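Local coordinates for ribonucleoside-diphosphate reductase subunit beta (Streptococcus sanguinis, PDB 4N83), which forms the radical-bearing small subunit of a class Ib ribonucleotide reductase, active with either iron or manganese cofactors in making deoxyribonucleotides for DNA synthesis, at the interface of chains A and B. Sequence-based numbering; all coordinates share one arbitrary frame. Chains: chain A/B, Ribonucleoside-diphosphate reductase subunit beta.

Contact 1: the interface of chains A and B. Residues chain A 63, 67, 71, 101-102, 105; chain B 7-8, 10.
B:Ile8 and B:Trp10, on the extended N-terminal segment of one NrdF subunit, lie along two helices of the other.

Among the polar contacts, the backbone N of B:Ile8 donates to the hydroxyl OG1 of A:Thr67 at 3.2 Å, and the bond is nearly straight (172° at the hydrogen). That hydroxyl in turn gives its own hydrogen to the backbone carbonyl O of A:Thr63, one helical turn back, from a position tilted 27° out of the carbonyl plane. Relaying the bond this way should fix the hydroxyl's rotation and hold OG1 ready to accept from the incoming segment; OG1 sits beside its own backbone N (chi1 -51°), pointing back toward that turn. A weak bond of 3.4 Å runs from the N of B:Trp10 to OG of A:Ser105.

The apolar contacts fill in around these bonds. The methyl CG2 of A:Thr67 packs on CB of B:Ile8 at 3.7 Å, and the CG2 branch of the same isoleucine reaches CB of A:Ala101, also at 3.7 Å. CB of A:Ser105 touches CB of B:Trp10.

The ring contact is made by A:Lys102, whose side chain crosses the indole at about a right angle. Its CB lies over the face of the five-membered ring, 3.8 Å from the centroid, and CG follows over the same indole toward the rim. It is therefore the aliphatic stem that meets the tryptophan, rather than the amine.

In the fold, A:Thr63 and A:Thr67 belong to helix 49-78, while A:Ala101, A:Lys102 and A:Ser105 belong to helix 84-111, so the segment from chain B bridges two helices that also carry metal ligands.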
# COMPACT_ATOMS: atom_id res chain seq x y z
N THR A 63 -14.71 -8.85 -7.33
CA THR A 63 -13.79 -7.88 -7.92
C THR A 63 -14.26 -6.44 -7.67
O THR A 63 -13.44 -5.55 -7.46
CB THR A 63 -13.65 -8.08 -9.45
OG1 THR A 63 -13.46 -9.47 -9.74
CG2 THR A 63 -12.47 -7.29 -10.00
N THR A 67 -12.10 -3.82 -5.36
CA THR A 67 -11.84 -2.50 -5.93
C THR A 67 -12.33 -1.41 -4.98
O THR A 67 -11.66 -0.40 -4.79
CB THR A 67 -12.55 -2.32 -7.29
OG1 THR A 67 -12.26 -3.43 -8.14
CG2 THR A 67 -12.10 -1.03 -7.97
N GLU A 71 -9.43 1.37 -3.23
CA GLU A 71 -9.48 2.78 -3.63
C GLU A 71 -9.96 3.69 -2.49
O GLU A 71 -9.27 4.65 -2.13
CB GLU A 71 -10.36 2.94 -4.87
CG GLU A 71 -9.84 2.17 -6.09
CD GLU A 71 -10.74 2.27 -7.30
OE1 GLU A 71 -11.81 2.91 -7.22
OE2 GLU A 71 -10.38 1.70 -8.36
N ALA A 101 -7.86 -7.43 -6.03
CA ALA A 101 -8.64 -6.93 -7.16
C ALA A 101 -8.05 -7.36 -8.50
O ALA A 101 -8.79 -7.74 -9.42
CB ALA A 101 -8.76 -5.42 -7.09
N LYS A 102 -6.72 -7.31 -8.61
CA LYS A 102 -6.03 -7.71 -9.83
C LYS A 102 -6.09 -9.22 -10.07
O LYS A 102 -6.32 -9.66 -11.20
CB LYS A 102 -4.57 -7.25 -9.81
CG LYS A 102 -3.75 -7.73 -11.01
CD LYS A 102 -2.36 -7.13 -11.04
CE LYS A 102 -1.46 -7.87 -12.01
NZ LYS A 102 -1.99 -7.86 -13.41
N SER A 105 -8.53 -10.71 -12.47
CA SER A 105 -8.26 -10.47 -13.89
C SER A 105 -7.35 -11.53 -14.51
O SER A 105 -7.50 -11.88 -15.68
CB SER A 105 -7.66 -9.08 -14.10
OG SER A 105 -8.49 -8.06 -13.56
N ALA B 7 -15.89 -1.45 -11.24
CA ALA B 7 -14.86 -2.45 -10.95
C ALA B 7 -13.60 -2.18 -11.76
O ALA B 7 -13.68 -1.71 -12.90
CB ALA B 7 -15.39 -3.85 -11.25
N ILE B 8 -12.44 -2.47 -11.17
CA ILE B 8 -11.16 -2.29 -11.85
C ILE B 8 -10.88 -3.48 -12.77
O ILE B 8 -11.09 -4.63 -12.39
CB ILE B 8 -10.00 -2.09 -10.83
CG1 ILE B 8 -8.76 -1.55 -11.54
CG2 ILE B 8 -9.68 -3.39 -10.09
CD1 ILE B 8 -7.67 -1.09 -10.59
N TRP B 10 -8.02 -5.21 -15.37
CA TRP B 10 -6.63 -5.27 -15.84
C TRP B 10 -6.50 -5.97 -17.20
O TRP B 10 -5.40 -6.31 -17.62
CB TRP B 10 -5.76 -5.97 -14.79
CG TRP B 10 -5.76 -5.27 -13.46
CD1 TRP B 10 -6.71 -5.37 -12.48
CD2 TRP B 10 -4.77 -4.35 -12.97
NE1 TRP B 10 -6.37 -4.57 -11.41
CE2 TRP B 10 -5.19 -3.94 -11.68
CE3 TRP B 10 -3.57 -3.84 -13.49
CZ2 TRP B 10 -4.45 -3.04 -10.91
CZ3 TRP B 10 -2.84 -2.95 -12.72
CH2 TRP B 10 -3.28 -2.56 -11.44

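Contact 2: the interface of chains A and B. Residues chain A 10, 22, 88, 91; chain B 70, 95, 98-99, 102.
Helix 84-111 of chain A, at A:Ala88 and A:Asn91, passes the same helix of chain B, at B:Phe95 and B:Ser98, in a roughly opposite direction, while A:Trp10 comes in from a loop and A:Trp22 from helix 16-27.

The two tryptophans close on B:Lys102. Its side chain is extended through CE, with CG anti to the backbone N (chi1 -176°), and turns only in placing NZ. Along this stem, CG sits over the five-membered ring of A:Trp10, 3.5 Å from its centroid, and CD over the six-membered ring at 3.7 Å, so the CG-CD step spans both rings, although the side chains as a whole cross at about a right angle. A:Trp22 takes the stem from another side: the two side chains slide past each other in opposite directions, and CD1 of the pyrrole edge comes to 3.5 Å from CE of the lysine. CH2 of A:Trp10 lies over one face of A:Trp22, with the planes inclined at about 50°, so the indoles may steady each other beside the lysine.

The benzo end of A:Trp22 reaches on to the helix surface. Its CH2 meets CE1 of B:Phe95 at 3.6 Å, the side chains crossing obliquely, and CB of B:Ser98 at 3.9 Å. B:Val99 lays CG2 over one face of the phenylalanine, backing it within its own chain.

Polar contact is concentrated at A:Asn91. The amide nitrogen ND2 donates to OG of B:Ser98 at 2.8 Å, with the hydroxyl 18° out of the amide plane, and also makes a weak bond to the backbone O of B:Ser70.

The site is part of the two-fold subunit interface: helix 84-111 of chain B, which carries B:Tyr104, the predicted radical tyrosine, receives helix 16-27 and the N-terminal loop of chain A, and also passes helix 84-111 of chain A.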
# COMPACT_ATOMS: atom_id res chain seq x y z
N TRP A 10 10.21 2.50 14.91
CA TRP A 10 9.75 1.13 15.19
C TRP A 10 10.43 0.51 16.42
O TRP A 10 10.10 -0.61 16.81
CB TRP A 10 9.94 0.24 13.95
CG TRP A 10 9.02 0.61 12.81
CD1 TRP A 10 9.18 1.64 11.93
CD2 TRP A 10 7.82 -0.07 12.42
NE1 TRP A 10 8.14 1.65 11.02
CE2 TRP A 10 7.29 0.61 11.30
CE3 TRP A 10 7.13 -1.18 12.92
CZ2 TRP A 10 6.11 0.22 10.67
CZ3 TRP A 10 5.95 -1.58 12.29
CH2 TRP A 10 5.46 -0.88 11.18
N TRP A 22 2.00 -6.23 11.15
CA TRP A 22 2.89 -5.86 10.06
C TRP A 22 3.72 -7.07 9.63
O TRP A 22 3.78 -7.39 8.44
CB TRP A 22 3.81 -4.71 10.48
CG TRP A 22 4.86 -4.36 9.46
CD1 TRP A 22 6.11 -4.90 9.36
CD2 TRP A 22 4.75 -3.39 8.41
NE1 TRP A 22 6.78 -4.33 8.31
CE2 TRP A 22 5.98 -3.40 7.71
CE3 TRP A 22 3.74 -2.52 7.99
CZ2 TRP A 22 6.22 -2.58 6.62
CZ3 TRP A 22 3.98 -1.70 6.90
CH2 TRP A 22 5.21 -1.73 6.23
N ALA A 88 0.90 2.67 8.68
CA ALA A 88 1.79 1.85 7.86
C ALA A 88 1.15 0.49 7.55
O ALA A 88 1.16 0.04 6.40
CB ALA A 88 3.13 1.65 8.55
N ASN A 91 -1.35 0.93 4.91
CA ASN A 91 -0.73 1.08 3.59
C ASN A 91 -0.48 -0.29 2.98
O ASN A 91 -0.76 -0.51 1.80
CB ASN A 91 0.57 1.87 3.67
CG ASN A 91 0.36 3.30 4.13
OD1 ASN A 91 -0.67 3.92 3.82
ND2 ASN A 91 1.34 3.84 4.85
N SER B 70 4.71 8.24 3.08
CA SER B 70 3.82 7.11 3.37
C SER B 70 2.49 7.56 4.00
O SER B 70 1.45 6.94 3.76
CB SER B 70 4.52 6.10 4.29
OG SER B 70 5.10 6.72 5.42
N PHE B 95 2.80 1.79 0.22
CA PHE B 95 3.23 0.71 1.11
C PHE B 95 4.76 0.67 1.20
O PHE B 95 5.31 0.60 2.30
CB PHE B 95 2.68 -0.65 0.65
CG PHE B 95 3.42 -1.83 1.21
CD1 PHE B 95 3.51 -2.03 2.58
CD2 PHE B 95 4.01 -2.76 0.36
CE1 PHE B 95 4.20 -3.12 3.10
CE2 PHE B 95 4.69 -3.86 0.87
CZ PHE B 95 4.78 -4.04 2.24
N SER B 98 6.38 3.11 3.46
CA SER B 98 6.35 2.67 4.85
C SER B 98 7.46 1.66 5.11
O SER B 98 8.02 1.61 6.21
CB SER B 98 4.99 2.05 5.20
OG SER B 98 3.92 2.89 4.81
N VAL B 99 7.78 0.84 4.10
CA VAL B 99 8.89 -0.11 4.18
C VAL B 99 10.20 0.64 4.29
O VAL B 99 11.09 0.25 5.06
CB VAL B 99 8.95 -1.04 2.94
CG1 VAL B 99 10.18 -1.95 3.00
CG2 VAL B 99 7.68 -1.88 2.83
N LYS B 102 10.50 2.20 7.77
CA LYS B 102 10.79 1.15 8.74
C LYS B 102 12.24 0.66 8.66
O LYS B 102 12.87 0.39 9.68
CB LYS B 102 9.84 -0.04 8.54
CG LYS B 102 10.00 -1.15 9.56
CD LYS B 102 8.88 -2.18 9.47
CE LYS B 102 9.00 -3.24 10.54
NZ LYS B 102 10.02 -4.27 10.22

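The centres of contact 1 and contact 2 lie about 23 Å apart on the same two-fold interface, and each recurs with the chains exchanged. They share helix 84-111 and the pairing of residue 10 with residue 102, found from chain B to A in contact 1 and from A to B in contact 2. Each subunit thus both reaches out with its N-terminal segment and receives its partner's, a reciprocal clasp suited to a beta dimer within the alpha2beta2 enzyme. The centre of contact 1 lies about 6 Å from A:Tyr104 and that of contact 2 about 10 Å from B:Tyr104, so dimer packing may help shape each radical site.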